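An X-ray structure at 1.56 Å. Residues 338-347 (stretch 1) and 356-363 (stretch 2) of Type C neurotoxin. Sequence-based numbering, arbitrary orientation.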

# COMPACT_ATOMS: atom_id res chain seq x y z
N TYR A 338 1.61 27.72 13.42
CA TYR A 338 1.15 28.88 12.65
C TYR A 338 0.08 28.47 11.63
O TYR A 338 0.29 27.56 10.83
CB TYR A 338 2.33 29.53 11.93
CG TYR A 338 3.35 30.13 12.87
CD1 TYR A 338 3.18 31.41 13.37
CD2 TYR A 338 4.48 29.42 13.24
CE1 TYR A 338 4.11 31.97 14.22
CE2 TYR A 338 5.42 29.97 14.09
CZ TYR A 338 5.23 31.24 14.58
OH TYR A 338 6.16 31.80 15.43
N GLY A 339 -1.05 29.16 11.66
CA GLY A 339 -2.17 28.81 10.80
C GLY A 339 -1.81 28.68 9.32
O GLY A 339 -2.32 27.81 8.61
N ILE A 340 -0.93 29.56 8.87
CA ILE A 340 -0.53 29.61 7.46
C ILE A 340 0.20 28.33 7.03
O ILE A 340 0.31 28.04 5.84
CB ILE A 340 0.34 30.88 7.18
CG1 ILE A 340 0.56 31.08 5.68
CG2 ILE A 340 1.68 30.80 7.89
CD1 ILE A 340 -0.64 31.60 4.92
N GLY A 341 0.67 27.56 8.01
CA GLY A 341 1.37 26.31 7.75
C GLY A 341 0.62 25.08 8.22
O GLY A 341 1.21 24.00 8.35
N ILE A 342 -0.67 25.22 8.51
CA ILE A 342 -1.46 24.07 8.91
C ILE A 342 -2.32 23.62 7.74
O ILE A 342 -2.97 24.44 7.08
CB ILE A 342 -2.32 24.39 10.15
CG1 ILE A 342 -1.39 24.61 11.35
CG2 ILE A 342 -3.28 23.25 10.44
CD1 ILE A 342 -2.06 25.15 12.60
N PHE A 343 -2.29 22.31 7.49
CA PHE A 343 -3.00 21.69 6.38
C PHE A 343 -3.86 20.55 6.91
O PHE A 343 -3.68 20.09 8.04
CB PHE A 343 -1.98 21.16 5.36
CG PHE A 343 -1.12 22.24 4.76
CD1 PHE A 343 -1.53 22.92 3.62
CD2 PHE A 343 0.08 22.60 5.36
CE1 PHE A 343 -0.74 23.93 3.07
CE2 PHE A 343 0.88 23.60 4.82
CZ PHE A 343 0.47 24.27 3.68
N SER A 344 -4.80 20.10 6.08
CA SER A 344 -5.59 18.93 6.41
C SER A 344 -5.30 17.87 5.37
O SER A 344 -5.15 18.19 4.19
CB SER A 344 -7.08 19.28 6.37
OG SER A 344 -7.85 18.23 6.91
N ILE A 345 -5.19 16.62 5.79
CA ILE A 345 -4.91 15.55 4.83
C ILE A 345 -6.06 14.54 4.79
O ILE A 345 -6.57 14.11 5.82
CB ILE A 345 -3.56 14.88 5.15
CG1 ILE A 345 -3.20 13.85 4.08
CG2 ILE A 345 -3.57 14.28 6.55
CD1 ILE A 345 -1.77 13.34 4.19
N LYS A 346 -6.47 14.19 3.58
CA LYS A 346 -7.64 13.34 3.41
C LYS A 346 -7.44 12.26 2.37
O LYS A 346 -6.75 12.45 1.37
CB LYS A 346 -8.87 14.18 3.05
CG LYS A 346 -9.32 15.11 4.17
CD LYS A 346 -10.66 15.77 3.85
CE LYS A 346 -11.16 16.58 5.04
NZ LYS A 346 -12.55 17.07 4.83
N ASN A 347 -8.06 11.11 2.60
CA ASN A 347 -8.09 10.10 1.57
C ASN A 347 -9.05 10.56 0.47
O ASN A 347 -9.95 11.38 0.70
CB ASN A 347 -8.48 8.73 2.16
CG ASN A 347 -7.30 8.03 2.83
OD1 ASN A 347 -6.14 8.22 2.44
ND2 ASN A 347 -7.59 7.21 3.83
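Stretch 2 (356-363) SQIFSSFM

Stretch 2 runs back along stretch 1 as its antiparallel neighbour. Strand 356-360 pairs with strand 343-347, their N-to-C directions 154° apart and their axes approaching to 4.4 Å; beyond the strand, stretch 2 continues as loop beside the 3-10 segment at 339-340. Register places Ser344 opposite Phe359, Ile345 opposite Ile358 and Lys346 opposite Gln357.

Four backbone hydrogen bonds fix this register. In the first hydrogen-bonded pair, Ser344 N donates to Phe359 O (2.7 Å) and Phe359 N returns a bond to Ser344 O (2.8 Å). In the second, Lys346 N reaches Gln357 O and Gln357 N reaches Lys346 O, both at 2.9 Å. All four are nearly straight, with angles of 161-164° at the hydrogen. Between these pairs, Ile345 and Ile358 form the non-hydrogen-bonded pair, so their amides and carbonyls do not bond to one another. Here CA-H groups make close contacts with carbonyls already in use: Ile358 CA lies 3.3 Å from Ser344 O, and Ile345 CA lies 3.5 Å from Gln357 O.

The side chains alternate between the two faces. Ile345 and Ile358 share a buried face, where beta-branched residues suit both the extended backbone and an apolar setting; their CG1 atoms are 4.4 Å apart. Ile358 CG2 also packs 3.8 Å from Phe343 CB. The other face carries Ser344, Lys346, Gln357 and Phe359. The aliphatic base of Lys346 serves as a hydrophobic surface, its CB 4.2 Å from Phe359 CE2 at the ring edge, while the end of the side chain leads away and keeps its charge exposed. Water 3 links the strands by donating to Gln357 OE1 (2.8 Å) and Asn347 O (2.9 Å); Gln357 NE2 is satisfied elsewhere in the structure.

Past the regular pairing, water and a serine hydroxyl take over. Water 2 accepts from Ser361 N (2.9 Å) and donates to Ile342 O (2.8 Å). Water 1 joins Ile342 O (2.7 Å) to Ser360 OG (2.5 Å). That same Ser360 OG accepts from Phe362 N at 3.2 Å, so a small polar side chain ties the turning loop to the solvent bridge.

Phe362 closes the contact. Its ring lies over Ile340, whose CB is 4.3 Å from the ring centroid in a CH-pi contact, and Ile340 CD1 comes within 3.4 Å of Phe362 CD2. Glycine fits at 339, where Gly339 C is 3.4 Å from Phe362 CD1: an ideal CB would fall 2.8 Å from Phe362 CE1, a clash.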

# COMPACT_ATOMS: atom_id res chain seq x y z
N SER A 356 -3.30 10.73 -1.35
CA SER A 356 -4.14 11.59 -0.54
C SER A 356 -4.22 12.99 -1.14
O SER A 356 -3.44 13.36 -2.02
CB SER A 356 -3.62 11.65 0.91
OG SER A 356 -2.24 11.95 0.93
N GLN A 357 -5.21 13.75 -0.69
CA GLN A 357 -5.30 15.18 -1.02
C GLN A 357 -5.01 16.03 0.21
O GLN A 357 -5.24 15.61 1.35
CB GLN A 357 -6.67 15.50 -1.62
CG GLN A 357 -6.86 14.84 -2.98
CD GLN A 357 -8.29 14.88 -3.50
OE1 GLN A 357 -9.24 14.64 -2.76
NE2 GLN A 357 -8.43 15.16 -4.79
N ILE A 358 -4.48 17.22 -0.02
CA ILE A 358 -4.02 18.07 1.07
C ILE A 358 -4.68 19.43 0.89
O ILE A 358 -4.68 19.98 -0.21
CB ILE A 358 -2.50 18.22 1.05
CG1 ILE A 358 -1.83 16.85 1.23
CG2 ILE A 358 -2.04 19.17 2.16
CD1 ILE A 358 -0.37 16.84 0.81
N PHE A 359 -5.27 19.93 1.98
CA PHE A 359 -6.06 21.15 1.93
C PHE A 359 -5.59 22.13 2.97
O PHE A 359 -4.94 21.75 3.94
CB PHE A 359 -7.53 20.83 2.22
CG PHE A 359 -8.12 19.84 1.26
CD1 PHE A 359 -8.68 20.27 0.06
CD2 PHE A 359 -8.09 18.49 1.53
CE1 PHE A 359 -9.23 19.36 -0.84
CE2 PHE A 359 -8.62 17.57 0.63
CZ PHE A 359 -9.19 18.01 -0.56
N SER A 360 -5.91 23.40 2.75
CA SER A 360 -5.71 24.42 3.76
C SER A 360 -6.98 25.25 3.87
O SER A 360 -7.65 25.51 2.87
CB SER A 360 -4.54 25.33 3.37
OG SER A 360 -4.54 26.51 4.17
N SER A 361 -7.31 25.67 5.09
CA SER A 361 -8.44 26.56 5.28
C SER A 361 -8.00 27.88 5.89
O SER A 361 -8.80 28.60 6.50
CB SER A 361 -9.53 25.89 6.12
OG SER A 361 -8.99 25.35 7.30
N PHE A 362 -6.72 28.22 5.72
CA PHE A 362 -6.24 29.51 6.18
C PHE A 362 -6.67 30.61 5.21
O PHE A 362 -6.24 30.63 4.05
CB PHE A 362 -4.72 29.53 6.37
CG PHE A 362 -4.22 30.73 7.13
CD1 PHE A 362 -4.36 30.79 8.51
CD2 PHE A 362 -3.63 31.79 6.47
CE1 PHE A 362 -3.91 31.90 9.22
CE2 PHE A 362 -3.17 32.90 7.17
CZ PHE A 362 -3.32 32.96 8.55
N MET A 363 -7.57 31.47 5.69
CA MET A 363 -8.09 32.62 4.95
C MET A 363 -9.03 32.28 3.78
O MET A 363 -10.10 32.87 3.66
CB MET A 363 -6.96 33.54 4.50
CG MET A 363 -6.10 34.03 5.65
SD MET A 363 -7.00 35.07 6.82
CE MET A 363 -5.66 35.69 7.83
O HOH W 1 -2.35 26.54 5.46
O HOH W 2 -5.73 24.85 7.32
O HOH W 3 -10.08 14.19 -0.13